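Local coordinates for glucose 1-dehydrogenase (Haloferax mediterranei, PDB 2B5W), which oxidises D-glucose to gluconolactone, and other aldose sugars likewise, at a catalytic zinc, passing the electrons to NADP+ in preference to NAD+, at residues 330-333 against 338-341; 158-163 against 306-311; 258-263 against 288-293. The protein carries 1 engineered substitution. All coordinates share one frame; numbering follows the deposited sequence. Where two conformers were deposited one is given.

Contact 1: residues 330-333 against 338-341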
loop_
_atom_site.group_PDB
_atom_site.type_symbol
_atom_site.label_atom_id
_atom_site.label_comp_id
_atom_site.label_asym_id
_atom_site.label_seq_id
_atom_site.Cartn_x
_atom_site.Cartn_y
_atom_site.Cartn_z
ATOM N N GLY A 330 28.532 17.220 -13.014
ATOM C CA GLY A 330 28.792 18.307 -13.942
ATOM C C GLY A 330 27.702 19.350 -14.003
ATOM O O GLY A 330 26.552 18.991 -14.186
ATOM N N VAL A 331 28.076 20.608 -13.849
ATOM C CA VAL A 331 27.220 21.729 -14.129
ATOM C C VAL A 331 27.848 22.414 -15.348
ATOM O O VAL A 331 29.033 22.764 -15.336
ATOM C CB VAL A 331 27.103 22.685 -12.964
ATOM C CG1 VAL A 331 26.162 23.800 -13.331
ATOM C CG2 VAL A 331 26.524 21.941 -11.735
ATOM N N HIS A 332 27.061 22.541 -16.395
ATOM C CA HIS A 332 27.540 22.987 -17.691
ATOM C C HIS A 332 26.899 24.279 -18.068
ATOM O O HIS A 332 25.671 24.418 -18.035
ATOM C CB HIS A 332 27.236 21.926 -18.717
ATOM C CG HIS A 332 27.950 20.652 -18.436
ATOM N ND1 HIS A 332 27.379 19.605 -17.740
ATOM C CD2 HIS A 332 29.230 20.288 -18.685
ATOM C CE1 HIS A 332 28.270 18.634 -17.614
ATOM N NE2 HIS A 332 29.402 19.027 -18.166
ATOM N N PRO A 333 27.711 25.252 -18.464
ATOM C CA PRO A 333 27.125 26.480 -18.961
ATOM C C PRO A 333 26.353 26.247 -20.231
ATOM O O PRO A 333 26.649 25.317 -20.985
ATOM C CB PRO A 333 28.344 27.378 -19.212
ATOM C CG PRO A 333 29.464 26.421 -19.452
ATOM C CD PRO A 333 29.182 25.264 -18.512
ATOM N N GLU A 338 25.697 20.602 -24.086
ATOM C CA GLU A 338 25.446 19.240 -24.552
ATOM C C GLU A 338 25.876 18.171 -23.561
ATOM O O GLU A 338 25.187 17.156 -23.394
ATOM C CB GLU A 338 26.136 18.998 -25.904
ATOM C CG GLU A 338 25.382 19.588 -27.080
ATOM C CD GLU A 338 26.283 19.989 -28.231
ATOM O OE1 GLU A 338 27.186 19.199 -28.587
ATOM O OE2 GLU A 338 26.092 21.103 -28.777
ATOM N N ALA A 339 26.997 18.395 -22.897
ATOM C CA ALA A 339 27.528 17.428 -21.943
ATOM C C ALA A 339 26.618 17.136 -20.758
ATOM O O ALA A 339 26.772 16.126 -20.080
ATOM C CB ALA A 339 28.887 17.900 -21.445
ATOM N N ALA A 340 25.654 18.013 -20.491
ATOM C CA ALA A 340 24.688 17.756 -19.434
ATOM C C ALA A 340 23.835 16.534 -19.757
ATOM O O ALA A 340 23.260 15.900 -18.847
ATOM C CB ALA A 340 23.824 18.944 -19.239
ATOM N N PHE A 341 23.722 16.206 -21.052
ATOM C CA PHE A 341 22.934 15.049 -21.503
ATOM C C PHE A 341 23.786 13.769 -21.716
ATOM O O PHE A 341 23.299 12.783 -22.265
ATOM C CB PHE A 341 22.139 15.422 -22.773
ATOM C CG PHE A 341 21.120 16.522 -22.548
ATOM C CD1 PHE A 341 19.923 16.262 -21.925
ATOM C CD2 PHE A 341 21.388 17.822 -22.944
ATOM C CE1 PHE A 341 19.016 17.268 -21.681
ATOM C CE2 PHE A 341 20.470 18.833 -22.717
ATOM C CZ PHE A 341 19.266 18.529 -22.112
#

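Contact 2: residues 158-163 against 306-311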
loop_
_atom_site.group_PDB
_atom_site.type_symbol
_atom_site.label_atom_id
_atom_site.label_comp_id
_atom_site.label_asym_id
_atom_site.label_seq_id
_atom_site.Cartn_x
_atom_site.Cartn_y
_atom_site.Cartn_z
ATOM N N ALA A 158 6.887 10.388 -1.930
ATOM C CA ALA A 158 6.794 8.960 -1.890
ATOM C C ALA A 158 6.904 8.454 -0.462
ATOM O O ALA A 158 6.183 7.545 -0.082
ATOM C CB ALA A 158 7.850 8.305 -2.805
ATOM N N LEU A 159 7.825 9.016 0.318
ATOM C CA LEU A 159 7.977 8.618 1.718
ATOM C C LEU A 159 6.706 9.004 2.482
ATOM O O LEU A 159 6.229 8.250 3.322
ATOM C CB LEU A 159 9.212 9.258 2.362
ATOM C CG LEU A 159 10.549 8.899 1.705
ATOM C CD1 LEU A 159 11.710 9.541 2.414
ATOM C CD2 LEU A 159 10.761 7.412 1.627
ATOM N N GLU A 160 6.152 10.188 2.213
ATOM C CA GLU A 160 4.913 10.578 2.912
ATOM C C GLU A 160 3.819 9.506 2.736
ATOM O O GLU A 160 3.169 9.091 3.713
ATOM C CB GLU A 160 4.407 11.919 2.404
ATOM C CG GLU A 160 3.269 12.483 3.253
ATOM C CD GLU A 160 2.653 13.764 2.714
ATOM O OE1 GLU A 160 2.559 13.942 1.482
ATOM O OE2 GLU A 160 2.138 14.526 3.557
ATOM N N HIS A 161 3.588 9.084 1.502
ATOM C CA HIS A 161 2.533 8.124 1.225
ATOM C C HIS A 161 2.870 6.710 1.696
ATOM O O HIS A 161 2.038 6.033 2.272
ATOM C CB HIS A 161 2.158 8.118 -0.253
ATOM C CG HIS A 161 1.469 9.360 -0.691
ATOM N ND1 HIS A 161 0.136 9.370 -1.056
ATOM C CD2 HIS A 161 1.914 10.626 -0.863
ATOM C CE1 HIS A 161 -0.215 10.608 -1.379
ATOM N NE2 HIS A 161 0.852 11.385 -1.294
ATOM N N ALA A 162 4.104 6.271 1.502
ATOM C CA ALA A 162 4.529 4.969 2.020
ATOM C C ALA A 162 4.443 4.908 3.536
ATOM O O ALA A 162 3.892 3.944 4.103
ATOM C CB ALA A 162 5.947 4.676 1.523
ATOM N N TYR A 163 4.887 5.942 4.231
ATOM C CA TYR A 163 4.824 5.982 5.673
ATOM C C TYR A 163 3.381 6.093 6.147
ATOM O O TYR A 163 2.997 5.496 7.174
ATOM C CB TYR A 163 5.676 7.114 6.229
ATOM C CG TYR A 163 7.168 6.998 5.973
ATOM C CD1 TYR A 163 7.737 5.840 5.449
ATOM C CD2 TYR A 163 8.019 8.055 6.294
ATOM C CE1 TYR A 163 9.109 5.766 5.239
ATOM C CE2 TYR A 163 9.367 7.975 6.094
ATOM C CZ TYR A 163 9.910 6.823 5.568
ATOM O OH TYR A 163 11.297 6.759 5.370
ATOM N N VAL A 306 3.738 21.417 -3.367
ATOM C CA VAL A 306 4.396 22.482 -2.644
ATOM C C VAL A 306 4.948 22.037 -1.292
ATOM O O VAL A 306 6.085 22.352 -0.982
ATOM C CB VAL A 306 3.495 23.714 -2.512
ATOM C CG1 VAL A 306 4.078 24.732 -1.543
ATOM C CG2 VAL A 306 3.287 24.351 -3.888
ATOM N N GLU A 307 4.165 21.337 -0.482
ATOM C CA GLU A 307 4.659 20.937 0.844
ATOM C C GLU A 307 5.904 20.060 0.749
ATOM O O GLU A 307 6.742 20.074 1.650
ATOM C CB GLU A 307 3.579 20.174 1.598
ATOM C CG GLU A 307 2.401 21.023 2.018
ATOM C CD GLU A 307 1.353 20.217 2.791
ATOM O OE1 GLU A 307 1.658 19.072 3.244
ATOM O OE2 GLU A 307 0.220 20.731 2.936
ATOM N N HIS A 308 5.989 19.272 -0.312
ATOM C CA HIS A 308 7.141 18.386 -0.498
ATOM C C HIS A 308 8.373 19.164 -0.903
ATOM O O HIS A 308 9.496 18.816 -0.516
ATOM C CB HIS A 308 6.833 17.332 -1.565
ATOM C CG HIS A 308 5.588 16.567 -1.300
ATOM N ND1 HIS A 308 4.504 16.555 -2.159
ATOM C CD2 HIS A 308 5.221 15.845 -0.210
ATOM C CE1 HIS A 308 3.540 15.829 -1.612
ATOM N NE2 HIS A 308 3.954 15.382 -0.435
ATOM N N PHE A 309 8.186 20.223 -1.684
ATOM C CA PHE A 309 9.284 21.112 -2.057
ATOM C C PHE A 309 9.782 21.872 -0.816
ATOM O O PHE A 309 10.978 22.022 -0.608
ATOM C CB PHE A 309 8.874 22.142 -3.147
ATOM C CG PHE A 309 8.722 21.580 -4.541
ATOM C CD1 PHE A 309 7.726 20.659 -4.851
ATOM C CD2 PHE A 309 9.578 21.986 -5.568
ATOM C CE1 PHE A 309 7.574 20.110 -6.114
ATOM C CE2 PHE A 309 9.393 21.475 -6.881
ATOM C CZ PHE A 309 8.421 20.522 -7.151
ATOM N N GLU A 310 8.874 22.317 0.057
ATOM C CA GLU A 310 9.296 22.947 1.314
ATOM C C GLU A 310 10.083 21.984 2.215
ATOM O O GLU A 310 11.133 22.329 2.738
ATOM C CB GLU A 310 8.088 23.536 2.066
ATOM C CG GLU A 310 7.446 24.722 1.378
ATOM C CD GLU A 310 6.155 25.195 2.092
ATOM O OE1 GLU A 310 5.765 24.636 3.119
ATOM O OE2 GLU A 310 5.530 26.089 1.531
ATOM N N ALA A 311 9.588 20.747 2.335
ATOM C CA ALA A 311 10.228 19.721 3.133
ATOM C C ALA A 311 11.613 19.448 2.576
ATOM O O ALA A 311 12.568 19.303 3.330
ATOM C CB ALA A 311 9.414 18.476 3.167
#

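Contact 3: residues 258-263 against 288-293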
loop_
_atom_site.group_PDB
_atom_site.type_symbol
_atom_site.label_atom_id
_atom_site.label_comp_id
_atom_site.label_asym_id
_atom_site.label_seq_id
_atom_site.Cartn_x
_atom_site.Cartn_y
_atom_site.Cartn_z
ATOM N N GLN A 258 9.356 -8.662 -6.735
ATOM C CA GLN A 258 10.229 -9.311 -5.796
ATOM C C GLN A 258 10.446 -8.542 -4.524
ATOM O O GLN A 258 10.859 -9.129 -3.530
ATOM C CB GLN A 258 11.587 -9.631 -6.436
ATOM C CG GLN A 258 11.474 -10.658 -7.580
ATOM C CD GLN A 258 10.784 -11.968 -7.168
ATOM O OE1 GLN A 258 10.904 -12.422 -6.029
ATOM N NE2 GLN A 258 10.075 -12.583 -8.114
ATOM N N SER A 259 10.134 -7.244 -4.541
ATOM C CA SER A 259 10.276 -6.416 -3.347
ATOM C C SER A 259 9.475 -7.015 -2.212
ATOM O O SER A 259 9.888 -6.980 -1.074
ATOM C CB SER A 259 9.809 -4.977 -3.598
ATOM O OG SER A 259 8.436 -4.902 -3.968
ATOM N N VAL A 260 8.313 -7.577 -2.529
ATOM C CA VAL A 260 7.468 -8.175 -1.503
ATOM C C VAL A 260 8.198 -9.286 -0.751
ATOM O O VAL A 260 8.014 -9.455 0.438
ATOM C CB VAL A 260 6.158 -8.682 -2.150
ATOM C CG1 VAL A 260 5.341 -9.571 -1.201
ATOM C CG2 VAL A 260 5.337 -7.450 -2.576
ATOM N N GLN A 261 9.043 -10.045 -1.464
ATOM C CA GLN A 261 9.793 -11.112 -0.828
ATOM C C GLN A 261 10.968 -10.600 0.002
ATOM O O GLN A 261 11.374 -11.263 0.947
ATOM C CB GLN A 261 10.288 -12.121 -1.874
ATOM C CG GLN A 261 9.184 -12.734 -2.744
ATOM C CD GLN A 261 8.024 -13.347 -1.955
ATOM O OE1 GLN A 261 6.856 -13.177 -2.350
ATOM N NE2 GLN A 261 8.323 -14.054 -0.872
ATOM N N ALA A 262 11.497 -9.420 -0.344
ATOM C CA ALA A 262 12.635 -8.854 0.390
ATOM C C ALA A 262 12.185 -8.030 1.617
ATOM O O ALA A 262 12.958 -7.800 2.510
ATOM C CB ALA A 262 13.473 -8.003 -0.504
ATOM N N LEU A 263 10.906 -7.642 1.676
ATOM C CA LEU A 263 10.410 -6.867 2.801
ATOM C C LEU A 263 10.372 -7.676 4.069
ATOM O O LEU A 263 9.997 -8.864 4.058
ATOM C CB LEU A 263 8.984 -6.341 2.515
ATOM C CG LEU A 263 8.801 -5.184 1.545
ATOM C CD1 LEU A 263 7.331 -4.953 1.300
ATOM C CD2 LEU A 263 9.466 -3.917 2.095
ATOM N N HIS A 288 0.985 -12.726 -3.444
ATOM C CA HIS A 288 -0.286 -12.445 -2.791
ATOM C C HIS A 288 -0.258 -12.886 -1.346
ATOM O O HIS A 288 -0.555 -12.105 -0.459
ATOM C CB HIS A 288 -1.367 -13.185 -3.585
ATOM C CG HIS A 288 -2.779 -12.921 -3.162
ATOM N ND1 HIS A 288 -3.846 -13.375 -3.909
ATOM C CD2 HIS A 288 -3.313 -12.273 -2.097
ATOM C CE1 HIS A 288 -4.977 -12.991 -3.339
ATOM N NE2 HIS A 288 -4.683 -12.313 -2.240
ATOM N N ARG A 289 0.139 -14.132 -1.064
ATOM C CA ARG A 289 0.115 -14.646 0.289
ATOM C C ARG A 289 1.079 -13.887 1.249
ATOM O O ARG A 289 0.753 -13.642 2.396
ATOM C CB ARG A 289 0.450 -16.153 0.295
ATOM C CG ARG A 289 0.385 -16.778 1.633
ATOM C CD ARG A 289 0.646 -18.280 1.643
ATOM N NE ARG A 289 2.057 -18.573 1.363
ATOM C CZ ARG A 289 2.556 -18.933 0.187
ATOM N NH1 ARG A 289 1.781 -19.095 -0.882
ATOM N NH2 ARG A 289 3.861 -19.147 0.085
ATOM N N GLU A 290 2.267 -13.563 0.756
ATOM C CA GLU A 290 3.253 -12.847 1.551
ATOM C C GLU A 290 2.754 -11.451 1.905
ATOM O O GLU A 290 2.954 -10.998 3.026
ATOM C CB GLU A 290 4.554 -12.765 0.776
ATOM C CG GLU A 290 5.717 -12.170 1.568
ATOM C CD GLU A 290 6.023 -12.902 2.878
ATOM O OE1 GLU A 290 5.736 -14.114 3.030
ATOM O OE2 GLU A 290 6.575 -12.269 3.783
ATOM N N MET A 291 2.074 -10.789 0.968
ATOM C CA MET A 291 1.498 -9.469 1.291
ATOM C C MET A 291 0.541 -9.570 2.444
ATOM O O MET A 291 0.477 -8.726 3.358
ATOM C CB MET A 291 0.747 -8.873 0.110
ATOM C CG MET A 291 1.561 -8.429 -1.036
ATOM S SD MET A 291 2.352 -6.829 -0.781
ATOM C CE MET A 291 0.958 -5.619 -0.643
ATOM N N VAL A 292 -0.303 -10.600 2.425
ATOM C CA VAL A 292 -1.353 -10.714 3.391
ATOM C C VAL A 292 -0.866 -11.216 4.736
ATOM O O VAL A 292 -1.085 -10.577 5.773
ATOM C CB VAL A 292 -2.454 -11.679 2.843
ATOM C CG1 VAL A 292 -3.510 -12.012 3.916
ATOM C CG2 VAL A 292 -3.093 -11.064 1.600
ATOM N N LEU A 293 -0.212 -12.371 4.744
ATOM C CA LEU A 293 0.188 -12.970 5.995
ATOM C C LEU A 293 1.167 -12.131 6.833
ATOM O O LEU A 293 1.243 -12.309 8.046
ATOM C CB LEU A 293 0.758 -14.381 5.751
ATOM C CG LEU A 293 -0.284 -15.426 5.278
ATOM C CD1 LEU A 293 0.330 -16.815 5.342
ATOM C CD2 LEU A 293 -1.548 -15.385 6.071
#

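Contact 1: residues 330-333 against 338-341
The imidazole of His-332 lies broadside against the turn at Ala-339 and Ala-340, and does nearly all the work of the strand in this contact. Following the strand from its start, Gly-330 is hydrogen-bonded through its backbone to Ala-351 of the parallel strand 349-353, and its lack of a side chain gives room for the CE1 corner of the His-332 ring. Val-331 is turned to the other face and packs on Arg-34 of strand 27-37. Next comes His-332, whose CG lies opposite the carbonyl carbon (chi1 -63°), a setting that lifts the ring across to the 3-10 turn. The methyl of Ala-339 sits over one face as a CH-pi contact, with CB 3.8 Å from the centroid of the His-332 ring and displaced toward NE2, which it approaches to 3.5 Å. Over the same face lies the backbone of the next residue, where His-332 ND1 comes within 3.6 Å of Ala-340 N without a hydrogen bond. Ala-340 CB adds a looser touch, 3.9 Å from His-332 ND1. The turn itself is closed by Phe-341 N bonding to Glu-338 O at 2.9 Å, and Ala-340 O is hydrogen-bonded to Thr-350 OG1 of strand 349-353. With an alanine at His-332, the Ala-339 methyl would probably lose the ring face it rests on and a gap would open between strand and turn. No hydrogen bond crosses here, and His-332 ND1 is buried with no partner in the model; between these two segments the hold is van der Waals and ring-face contact.

Contact 2: residues 158-163 against 306-311
Glu-160 stretches out from its helix until its carboxylate meets the edge of the His-308 imidazole, the one close pair between these two segments. The reach comes from a fully extended chain, with CG opposite the backbone N (chi1 -170°), which spans helices whose nearest CA atoms, those of Glu-160 and His-308, are 8.8 Å apart. The bond runs from His-308 NE2 to Glu-160 OE1 at 2.8 Å and is almost straight, 171° at the hydrogen. The oxygen lies in the imidazole plane, whereas the donor comes to it from above the carboxylate plane, and the two flat groups stand 85° apart. On its far side the ring is held by His-308 ND1, hydrogen-bonded to the backbone N of His-305, so both ring nitrogens are engaged and the rotation of the imidazole is fixed. This histidine-carboxylate bond ties together the helices by which the chain enters and leaves the Rossmann-type domain, 149-164 before the first strand of its parallel sheet and 306-318 after the last. The neighbouring residue, Phe-309, packs on Ile-149, Ser-153 and Glu-150, a residue that binds zinc and substrate, while the His-308 side chain is about 7 Å from that of substrate-binding Asn-303. A second carboxylate stands close by, Glu-307 OE1 lying 4.6 Å from Glu-160 OE2; the repulsion would probably raise the pKa of Glu-160, and the N-H of His-308 is likely to offset part of it. Ala-168 of the second subunit packs against Glu-160 and His-161.

Contact 3: residues 258-263 against 288-293
Val-260 wedges between Met-291 and Glu-290, and the apolar contacts gather round its two methyls. CG2 meets the sulfur, with Val-260 CG2 3.5 Å from Met-291 SD, the methionine chain folding back at chi2 and chi3 to cross the valine at about a right angle. The other methyl lies alongside the aliphatic part of the glutamate, Val-260 CG1 being 3.8 Å from Glu-290 CG. Val-260 also touches Leu-298 of strand 297-300. The end of the Gln-261 side chain passes the Glu-290 chain, though the orientation of its amide is doubtful.

No hydrogen bond crosses directly; the polar link runs through Lys-296, outside both segments, whose NZ forms a salt bridge with Glu-290 OE2 and hydrogen bonds to Val-260 O and Leu-263 O, while Glu-290 OE2 is also hydrogen-bonded to His-294 ND1. The bend of the glutamate at chi2 (57°) turns its carboxylate aside and leaves its CH2 groups to the valine.

The axes of the segments 258-262 and 288-293 come within 9.5 Å, at 43°, pointing broadly the same way. Beyond them lies the second subunit, where Arg-289 forms a salt bridge with Asp-277 of that chain. Such helices are the connections of a Rossmann fold: 253-262 links strand 243-248 to 267-271, and 284-293 leads into strand 297-300, outermost of the sheet within this chain, the region where zinc alcohol dehydrogenases commonly dimerise.

In the fold
Along the chain, helix 149-164 opens contact 2, contact 3 is nested within the loop that contact 2 closes, and contact 1 follows both. Contacts 2 and 3 belong to the nucleotide-binding domain with its six-stranded parallel sheet; their centres are about 25 Å apart and both touch the second subunit. Contact 1 lies across the centre of the chain from them, its centre about 29 Å from that of contact 2 and 41 Å from that of contact 3. Its strand 328-333 joins the mixed sheet that includes strand 27-37, so the chain leaves the coenzyme domain after helix 306-318 and returns to the zinc-bearing catalytic domain.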